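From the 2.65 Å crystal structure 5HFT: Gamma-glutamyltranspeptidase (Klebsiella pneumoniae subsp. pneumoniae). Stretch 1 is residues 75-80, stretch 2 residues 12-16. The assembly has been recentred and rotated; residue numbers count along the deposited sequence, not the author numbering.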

ATOM      1  N   ARG C  75      11.698 -14.844  14.903  1.00 33.71           N
ATOM      2  CA  ARG C  75      11.605 -13.570  14.217  1.00 36.89           C
ATOM      3  C   ARG C  75      10.225 -13.395  13.583  1.00 38.58           C
ATOM      4  O   ARG C  75       9.666 -14.325  12.998  1.00 36.12           O
ATOM      5  CB  ARG C  75      12.695 -13.465  13.150  1.00 37.26           C
ATOM      6  CG  ARG C  75      14.118 -13.460  13.685  1.00 27.76           C
ATOM      7  CD  ARG C  75      15.096 -13.441  12.536  1.00 25.46           C
ATOM      8  NE  ARG C  75      15.185 -14.715  11.837  1.00 29.57           N
ATOM      9  CZ  ARG C  75      15.921 -14.923  10.744  1.00 35.29           C
ATOM     10  NH1 ARG C  75      16.617 -13.933  10.198  1.00 37.18           N
ATOM     11  NH2 ARG C  75      15.953 -16.121  10.181  1.00 39.25           N
ATOM     12  N   VAL C  76       9.684 -12.182  13.694  1.00 40.44           N
ATOM     13  CA  VAL C  76       8.536 -11.729  12.913  1.00 38.38           C
ATOM     14  C   VAL C  76       9.059 -10.701  11.920  1.00 34.62           C
ATOM     15  O   VAL C  76      10.068 -10.035  12.174  1.00 32.58           O
ATOM     16  CB  VAL C  76       7.434 -11.132  13.820  1.00 31.54           C
ATOM     17  CG1 VAL C  76       6.170 -10.909  13.059  1.00 37.14           C
ATOM     18  CG2 VAL C  76       7.160 -12.058  14.988  1.00 38.25           C
ATOM     19  N   MET C  77       8.371 -10.552  10.793  1.00 30.09           N
ATOM     20  CA  MET C  77       8.961  -9.758   9.725  1.00 32.88           C
ATOM     21  C   MET C  77       7.875  -9.189   8.821  1.00 33.81           C
ATOM     22  O   MET C  77       7.041  -9.943   8.320  1.00 38.59           O
ATOM     23  CB  MET C  77       9.929 -10.648   8.944  1.00 31.10           C
ATOM     24  CG  MET C  77      10.359 -10.125   7.618  1.00 36.44           C
ATOM     25  SD  MET C  77      11.217 -11.428   6.742  1.00 41.85           S
ATOM     26  CE  MET C  77      11.673 -10.551   5.244  1.00 43.81           C
ATOM     27  N   VAL C  78       7.887  -7.878   8.589  1.00 28.36           N
ATOM     28  CA  VAL C  78       6.975  -7.283   7.605  1.00 37.43           C
ATOM     29  C   VAL C  78       7.775  -6.629   6.487  1.00 35.98           C
ATOM     30  O   VAL C  78       8.820  -6.020   6.731  1.00 39.76           O
ATOM     31  CB  VAL C  78       5.985  -6.274   8.217  1.00 27.71           C
ATOM     32  CG1 VAL C  78       5.092  -6.968   9.229  1.00 33.68           C
ATOM     33  CG2 VAL C  78       6.712  -5.136   8.850  1.00 33.49           C
ATOM     34  N   TYR C  79       7.299  -6.787   5.253  1.00 38.50           N
ATOM     35  CA  TYR C  79       7.998  -6.248   4.094  1.00 41.20           C
ATOM     36  C   TYR C  79       6.981  -5.883   3.019  1.00 43.02           C
ATOM     37  O   TYR C  79       5.771  -6.078   3.178  1.00 45.68           O
ATOM     38  CB  TYR C  79       9.073  -7.232   3.589  1.00 43.81           C
ATOM     39  CG  TYR C  79       8.608  -8.598   3.092  1.00 35.66           C
ATOM     40  CD1 TYR C  79       8.173  -9.572   3.971  1.00 35.93           C
ATOM     41  CD2 TYR C  79       8.694  -8.929   1.747  1.00 33.27           C
ATOM     42  CE1 TYR C  79       7.774 -10.846   3.513  1.00 37.79           C
ATOM     43  CE2 TYR C  79       8.304 -10.180   1.285  1.00 38.54           C
ATOM     44  CZ  TYR C  79       7.836 -11.143   2.171  1.00 32.97           C
ATOM     45  N   GLY C  80       7.473  -5.304   1.932  1.00 42.79           N
ATOM     46  CA  GLY C  80       6.604  -4.852   0.868  1.00 40.66           C
ATOM     47  C   GLY C  80       7.379  -4.186  -0.244  1.00 41.71           C
ATOM     48  O   GLY C  80       8.364  -3.491   0.010  1.00 44.32           O
TER
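Stretch 2 12-16: LAVSF

Residues 12-16 run alongside residues 75-80 as a second extended segment of the same chain, at least 63 positions away in sequence wherever the two touch. Strand 13-16 and strand 76-80 point the same way, their N-to-C directions differing by 13°, and their axes approach to 6.7 Å. Both continue beyond the residues described here, and the backbone of each keeps to the extended region, so that side chains alternate between facing the partner and facing away from it. No clear hydrogen bond joins the two segments; the contact is made chiefly by small side chains, and it buries 206 Å² in total, both sides summed.

Arg75, in the loop that leads into the first strand, stays out of reach of the other segment. The contact begins at Val76, whose CA-to-CB bond points toward the second strand. With chi1 in the t well, Val76 CG1 lies 4.2 Å from CB of Ala13, a loose apolar contact near the start of both strands. Met77 follows with its CB directed away; its fully extended side chain, t at all three chi angles, covers none of the partner.

Val78 is the centre of the packing and has the largest area covered, 66 Å². It is in register with Ser15, the CA atoms of Val78 and Ser15 being 5.6 Å apart. The pairing brings Val78 CB to 3.6 Å from Ser15 CB. Val78, with chi1 at -62° (m), also reaches back along the second strand: its CG1 packs 3.9 Å from CB of Ala13, while its CG2 lies 3.8 Å from the backbone O of Val14. Ala13 thus meets Val76 and Val78 through its single methyl group, whereas the side chain of Val14 is turned away and that residue takes part through its carbonyl oxygen.

At Tyr79 the side chain again leaves the contact, with CB pointing away and chi1 at 62° (p), but its backbone remains close. The carbonyl O of Tyr79 is 3.1 Å from OG of Ser15, whose t rotamer carries the hydroxyl forward along the first strand; this OG is hydrogen-bonded elsewhere in the structure. Gly80 has no side chain to extend the packing and makes no contact. At the ends of the second segment, Leu12 and Phe16 direct their CB atoms away, leaving Ala13 and Ser15 as the residues whose side chains face the first strand.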

ATOM      1  N   LEU C  12       3.492  -6.309  18.218  1.00 32.53           N
ATOM      2  CA  LEU C  12       2.508  -6.123  17.148  1.00 35.08           C
ATOM      3  C   LEU C  12       3.170  -5.519  15.901  1.00 35.37           C
ATOM      4  O   LEU C  12       3.816  -4.458  15.970  1.00 31.48           O
ATOM      5  CB  LEU C  12       1.372  -5.210  17.633  1.00 37.68           C
ATOM      6  CG  LEU C  12       0.146  -4.835  16.759  1.00 29.03           C
ATOM      7  CD1 LEU C  12      -0.560  -6.048  16.190  1.00 20.50           C
ATOM      8  CD2 LEU C  12      -0.843  -3.970  17.552  1.00 23.09           C
ATOM      9  N   ALA C  13       3.008  -6.205  14.770  1.00 26.51           N
ATOM     10  CA  ALA C  13       3.649  -5.864  13.506  1.00 28.44           C
ATOM     11  C   ALA C  13       2.583  -5.618  12.443  1.00 36.34           C
ATOM     12  O   ALA C  13       1.651  -6.426  12.290  1.00 35.01           O
ATOM     13  CB  ALA C  13       4.589  -6.980  13.057  1.00 29.28           C
ATOM     14  N   VAL C  14       2.725  -4.511  11.706  1.00 31.12           N
ATOM     15  CA  VAL C  14       1.757  -4.095  10.698  1.00 32.19           C
ATOM     16  C   VAL C  14       2.473  -3.881   9.367  1.00 31.96           C
ATOM     17  O   VAL C  14       3.505  -3.201   9.315  1.00 31.72           O
ATOM     18  CB  VAL C  14       1.026  -2.807  11.127  1.00 38.05           C
ATOM     19  CG1 VAL C  14      -0.048  -2.428  10.122  1.00 29.81           C
ATOM     20  CG2 VAL C  14       0.434  -2.971  12.527  1.00 37.28           C
ATOM     21  N   SER C  15       1.924  -4.450   8.296  1.00 28.46           N
ATOM     22  CA  SER C  15       2.398  -4.207   6.942  1.00 29.08           C
ATOM     23  C   SER C  15       1.226  -3.689   6.102  1.00 34.37           C
ATOM     24  O   SER C  15       0.165  -4.325   6.064  1.00 28.68           O
ATOM     25  CB  SER C  15       3.005  -5.462   6.342  1.00 26.40           C
ATOM     26  OG  SER C  15       3.425  -5.199   5.023  1.00 33.81           O
ATOM     27  N   PHE C  16       1.416  -2.532   5.431  1.00 33.98           N
ATOM     28  CA  PHE C  16       0.321  -1.730   4.869  1.00 33.56           C
ATOM     29  C   PHE C  16       0.619  -1.244   3.452  1.00 32.25           C
ATOM     30  O   PHE C  16       1.743  -0.837   3.157  1.00 34.75           O
ATOM     31  CB  PHE C  16       0.057  -0.534   5.792  1.00 35.67           C
ATOM     32  CG  PHE C  16      -0.999   0.409   5.302  1.00 32.50           C
ATOM     33  CD1 PHE C  16      -2.268  -0.039   5.016  1.00 36.07           C
ATOM     34  CD2 PHE C  16      -0.742   1.765   5.204  1.00 35.23           C
ATOM     35  CE1 PHE C  16      -3.244   0.849   4.584  1.00 38.24           C
ATOM     36  CE2 PHE C  16      -1.719   2.656   4.792  1.00 31.93           C
ATOM     37  CZ  PHE C  16      -2.961   2.203   4.482  1.00 33.37           C
TER